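MSM0271 protein (Mycobacterium smegmatis, PDB 5SUH) probably forms part of the protein shell of a bacterial microcompartment, as a double-ringed trimeric tile built from tandem circularly permuted BMC domains. Local coordinates at residues 75-85 / 97-108. Numbering follows the deposited sequence.
Sequences ALAIERVIDLA and LYVERQFGVLEI
Phe103 meets Ala75 through its backbone, with Ala75 CB 3.4 Å from Phe103 C, while its ring takes Gln102 CB over the centre of one face, 3.6 Å above the plane, and has a cation-pi partner in Arg34. In the same turn the Glu100 carboxylate accepts two backbone N-H groups at OE1, Phe103 N nearly along the C-O axis and Gln102 N from above its plane; OE2 pairs with Arg101 of another subunit. The Glu79 side chain crosses that of Leu97 at about a right angle, its oxygens hydrogen-bonded to His152 (OE1) and Tyr211 (OE2) of a neighbouring subunit. Gly104, having no side chain, lets Ala75 come close, Gly104 CA 4.0 Å from Ala75 CA. Helix 78-85 then runs along strand 104-108 at 19°, and 97-99 runs back nearly antiparallel to the helix: this is helix-on-sheet packing within a circularly permuted BMC domain. Ile78 puts CG2 3.9 Å from Val99 CG2; chi1 (-156°) turns its CG1 toward strand 104-108, where the bent end sets CD1 near Leu106 CB. Extended Ile82 reaches both strands, CD1 lying 3.8 Å from Leu97 CD2 and CG1 3.8 Å from Leu106 CD1. Farther along, small Ala85 leaves room for Ile108 CD1.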
loop_
_atom_site.group_PDB
_atom_site.type_symbol
_atom_site.label_atom_id
_atom_site.label_comp_id
_atom_site.label_asym_id
_atom_site.label_seq_id
_atom_site.Cartn_x
_atom_site.Cartn_y
_atom_site.Cartn_z
ATOM N N ALA A 75 -16.612 -18.373 5.739
ATOM C CA ALA A 75 -16.028 -17.119 6.258
ATOM C C ALA A 75 -17.058 -16.020 6.591
ATOM O O ALA A 75 -16.968 -15.346 7.630
ATOM C CB ALA A 75 -14.996 -16.580 5.279
ATOM N N LEU A 76 -18.031 -15.844 5.708
ATOM C CA LEU A 76 -18.965 -14.745 5.830
ATOM C C LEU A 76 -19.922 -14.909 7.025
ATOM O O LEU A 76 -20.656 -13.988 7.369
ATOM C CB LEU A 76 -19.731 -14.594 4.512
ATOM C CG LEU A 76 -20.263 -13.214 4.148
ATOM C CD1 LEU A 76 -19.207 -12.148 4.385
ATOM C CD2 LEU A 76 -20.685 -13.216 2.692
ATOM N N ALA A 77 -19.935 -16.082 7.646
ATOM C CA ALA A 77 -20.841 -16.300 8.771
ATOM C C ALA A 77 -20.465 -15.440 9.971
ATOM O O ALA A 77 -21.307 -15.189 10.843
ATOM C CB ALA A 77 -20.852 -17.769 9.166
ATOM N N ILE A 78 -19.212 -14.976 9.988
ATOM C CA ILE A 78 -18.664 -14.186 11.102
ATOM C C ILE A 78 -19.410 -12.855 11.269
ATOM O O ILE A 78 -19.392 -12.258 12.343
ATOM C CB ILE A 78 -17.110 -13.928 10.920
ATOM C CG1 ILE A 78 -16.413 -13.664 12.264
ATOM C CG2 ILE A 78 -16.832 -12.827 9.893
ATOM C CD1 ILE A 78 -16.228 -14.902 13.094
ATOM N N GLU A 79 -20.074 -12.399 10.212
ATOM C CA GLU A 79 -20.883 -11.189 10.311
ATOM C C GLU A 79 -22.137 -11.444 11.152
ATOM O O GLU A 79 -22.683 -10.513 11.729
ATOM C CB GLU A 79 -21.271 -10.643 8.928
ATOM C CG GLU A 79 -20.105 -10.234 8.026
ATOM C CD GLU A 79 -19.358 -8.977 8.496
ATOM O OE1 GLU A 79 -19.815 -8.304 9.448
ATOM O OE2 GLU A 79 -18.316 -8.647 7.883
ATOM N N ARG A 80 -22.629 -12.679 11.184
ATOM C CA ARG A 80 -23.753 -13.010 12.064
ATOM C C ARG A 80 -23.261 -13.166 13.504
ATOM O O ARG A 80 -23.958 -12.780 14.449
ATOM C CB ARG A 80 -24.482 -14.272 11.574
ATOM C CG ARG A 80 -25.490 -14.873 12.562
ATOM C CD ARG A 80 -26.544 -13.894 13.136
ATOM N NE ARG A 80 -27.599 -13.431 12.231
ATOM C CZ ARG A 80 -28.533 -12.551 12.591
ATOM N NH1 ARG A 80 -29.466 -12.159 11.737
ATOM N NH2 ARG A 80 -28.534 -12.066 13.827
ATOM N N VAL A 81 -22.055 -13.714 13.655
ATOM C CA VAL A 81 -21.417 -13.924 14.957
ATOM C C VAL A 81 -21.143 -12.601 15.716
ATOM O O VAL A 81 -21.406 -12.507 16.916
ATOM C CB VAL A 81 -20.075 -14.700 14.794
ATOM C CG1 VAL A 81 -19.302 -14.744 16.108
ATOM C CG2 VAL A 81 -20.329 -16.107 14.250
ATOM N N ILE A 82 -20.639 -11.574 15.030
ATOM C CA ILE A 82 -20.316 -10.335 15.734
ATOM C C ILE A 82 -21.605 -9.632 16.187
ATOM O O ILE A 82 -21.676 -9.173 17.330
ATOM C CB ILE A 82 -19.419 -9.358 14.873
ATOM C CG1 ILE A 82 -18.997 -8.137 15.685
ATOM C CG2 ILE A 82 -20.118 -8.861 13.603
ATOM C CD1 ILE A 82 -18.045 -7.237 14.937
ATOM N N ASP A 83 -22.644 -9.632 15.342
ATOM C CA ASP A 83 -23.931 -9.044 15.727
ATOM C C ASP A 83 -24.508 -9.745 16.952
ATOM O O ASP A 83 -25.056 -9.086 17.838
ATOM C CB ASP A 83 -24.941 -9.118 14.573
ATOM C CG ASP A 83 -26.356 -8.666 14.978
ATOM O OD1 ASP A 83 -26.566 -7.459 15.207
ATOM O OD2 ASP A 83 -27.259 -9.537 15.079
ATOM N N LEU A 84 -24.326 -11.066 17.024
ATOM C CA LEU A 84 -24.894 -11.847 18.106
ATOM C C LEU A 84 -24.271 -11.405 19.413
ATOM O O LEU A 84 -24.951 -11.276 20.430
ATOM C CB LEU A 84 -24.679 -13.351 17.885
ATOM C CG LEU A 84 -25.693 -14.065 16.983
ATOM C CD1 LEU A 84 -25.281 -15.503 16.662
ATOM C CD2 LEU A 84 -27.062 -14.034 17.612
ATOM N N ALA A 85 -22.976 -11.130 19.357
ATOM C CA ALA A 85 -22.228 -10.746 20.533
ATOM C C ALA A 85 -22.534 -9.301 20.931
ATOM O O ALA A 85 -22.852 -9.020 22.092
ATOM C CB ALA A 85 -20.745 -10.923 20.290
ATOM N N LEU A 97 -12.107 -7.828 13.140
ATOM C CA LEU A 97 -13.172 -8.422 12.328
ATOM C C LEU A 97 -12.688 -8.549 10.884
ATOM O O LEU A 97 -12.440 -7.551 10.223
ATOM C CB LEU A 97 -14.452 -7.588 12.390
ATOM C CG LEU A 97 -15.617 -8.042 11.509
ATOM C CD1 LEU A 97 -16.215 -9.350 11.986
ATOM C CD2 LEU A 97 -16.685 -6.960 11.451
ATOM N N TYR A 98 -12.523 -9.769 10.397
ATOM C CA TYR A 98 -11.961 -9.935 9.062
ATOM C C TYR A 98 -12.410 -11.228 8.390
ATOM O O TYR A 98 -12.525 -12.273 9.047
ATOM C CB TYR A 98 -10.434 -9.867 9.121
ATOM C CG TYR A 98 -9.774 -9.703 7.777
ATOM C CD1 TYR A 98 -9.893 -8.513 7.058
ATOM C CD2 TYR A 98 -9.009 -10.735 7.226
ATOM C CE1 TYR A 98 -9.295 -8.360 5.813
ATOM C CE2 TYR A 98 -8.401 -10.585 5.980
ATOM C CZ TYR A 98 -8.558 -9.397 5.281
ATOM O OH TYR A 98 -7.954 -9.245 4.058
ATOM N N VAL A 99 -12.687 -11.123 7.086
ATOM C CA VAL A 99 -13.055 -12.246 6.208
ATOM C C VAL A 99 -11.884 -12.554 5.249
ATOM O O VAL A 99 -11.550 -11.773 4.359
ATOM C CB VAL A 99 -14.351 -11.928 5.394
ATOM C CG1 VAL A 99 -14.602 -12.993 4.343
ATOM C CG2 VAL A 99 -15.581 -11.775 6.324
ATOM N N GLU A 100 -11.267 -13.711 5.444
ATOM C CA GLU A 100 -10.015 -14.104 4.791
ATOM C C GLU A 100 -10.346 -14.924 3.512
ATOM O O GLU A 100 -11.514 -14.989 3.139
ATOM C CB GLU A 100 -9.177 -14.880 5.821
ATOM C CG GLU A 100 -7.758 -15.209 5.460
ATOM C CD GLU A 100 -7.561 -16.665 5.163
ATOM O OE1 GLU A 100 -8.501 -17.456 5.354
ATOM O OE2 GLU A 100 -6.448 -17.021 4.748
ATOM N N ARG A 101 -9.350 -15.510 2.831
ATOM C CA ARG A 101 -9.594 -16.351 1.644
ATOM C C ARG A 101 -10.583 -17.485 1.894
ATOM O O ARG A 101 -11.461 -17.726 1.055
ATOM C CB ARG A 101 -8.291 -16.959 1.102
ATOM C CG ARG A 101 -8.486 -17.819 -0.137
ATOM C CD ARG A 101 -7.184 -18.336 -0.713
ATOM N NE ARG A 101 -7.403 -19.104 -1.940
ATOM C CZ ARG A 101 -7.584 -18.560 -3.143
ATOM N NH1 ARG A 101 -7.597 -17.242 -3.287
ATOM N NH2 ARG A 101 -7.775 -19.330 -4.209
ATOM N N GLN A 102 -10.440 -18.141 3.052
ATOM C CA GLN A 102 -11.273 -19.282 3.467
ATOM C C GLN A 102 -12.091 -19.061 4.762
ATOM O O GLN A 102 -13.216 -19.545 4.862
ATOM C CB GLN A 102 -10.401 -20.521 3.661
ATOM C CG GLN A 102 -9.822 -21.077 2.365
ATOM C CD GLN A 102 -8.980 -22.326 2.579
ATOM O OE1 GLN A 102 -7.851 -22.269 3.077
ATOM N NE2 GLN A 102 -9.525 -23.460 2.187
ATOM N N PHE A 103 -11.535 -18.346 5.748
ATOM C CA PHE A 103 -12.127 -18.296 7.091
ATOM C C PHE A 103 -12.486 -16.898 7.608
ATOM O O PHE A 103 -11.926 -15.899 7.149
ATOM C CB PHE A 103 -11.180 -18.962 8.086
ATOM C CG PHE A 103 -10.619 -20.263 7.596
ATOM C CD1 PHE A 103 -11.471 -21.332 7.274
ATOM C CD2 PHE A 103 -9.243 -20.443 7.470
ATOM C CE1 PHE A 103 -10.952 -22.548 6.815
ATOM C CE2 PHE A 103 -8.722 -21.658 7.019
ATOM C CZ PHE A 103 -9.575 -22.718 6.688
ATOM N N GLY A 104 -13.383 -16.857 8.604
ATOM C CA GLY A 104 -13.815 -15.619 9.237
ATOM C C GLY A 104 -13.335 -15.490 10.673
ATOM O O GLY A 104 -13.342 -16.463 11.450
ATOM N N VAL A 105 -12.905 -14.278 11.029
ATOM C CA VAL A 105 -12.231 -14.047 12.309
ATOM C C VAL A 105 -12.842 -12.891 13.099
ATOM O O VAL A 105 -13.192 -11.846 12.523
ATOM C CB VAL A 105 -10.704 -13.783 12.067
ATOM C CG1 VAL A 105 -9.976 -13.439 13.356
ATOM C CG2 VAL A 105 -10.064 -14.989 11.395
ATOM N N LEU A 106 -12.963 -13.066 14.412
ATOM C CA LEU A 106 -13.454 -11.989 15.293
ATOM C C LEU A 106 -12.672 -11.965 16.603
ATOM O O LEU A 106 -12.352 -13.016 17.168
ATOM C CB LEU A 106 -14.952 -12.146 15.589
ATOM C CG LEU A 106 -15.524 -11.330 16.754
ATOM C CD1 LEU A 106 -15.698 -9.849 16.378
ATOM C CD2 LEU A 106 -16.827 -11.925 17.283
ATOM N N GLU A 107 -12.353 -10.769 17.080
ATOM C CA GLU A 107 -11.872 -10.607 18.454
ATOM C C GLU A 107 -12.769 -9.583 19.150
ATOM O O GLU A 107 -13.027 -8.512 18.609
ATOM C CB GLU A 107 -10.402 -10.160 18.484
ATOM C CG GLU A 107 -9.784 -10.042 19.880
ATOM C CD GLU A 107 -9.935 -8.647 20.492
ATOM O OE1 GLU A 107 -10.604 -7.786 19.899
ATOM O OE2 GLU A 107 -9.396 -8.410 21.584
ATOM N N ILE A 108 -13.280 -9.918 20.329
ATOM C CA ILE A 108 -13.983 -8.922 21.142
ATOM C C ILE A 108 -13.317 -8.935 22.513
ATOM O O ILE A 108 -12.733 -9.953 22.915
ATOM C CB ILE A 108 -15.527 -9.187 21.245
ATOM C CG1 ILE A 108 -15.836 -10.530 21.900
ATOM C CG2 ILE A 108 -16.194 -9.114 19.869
ATOM C CD1 ILE A 108 -17.313 -10.759 22.134
#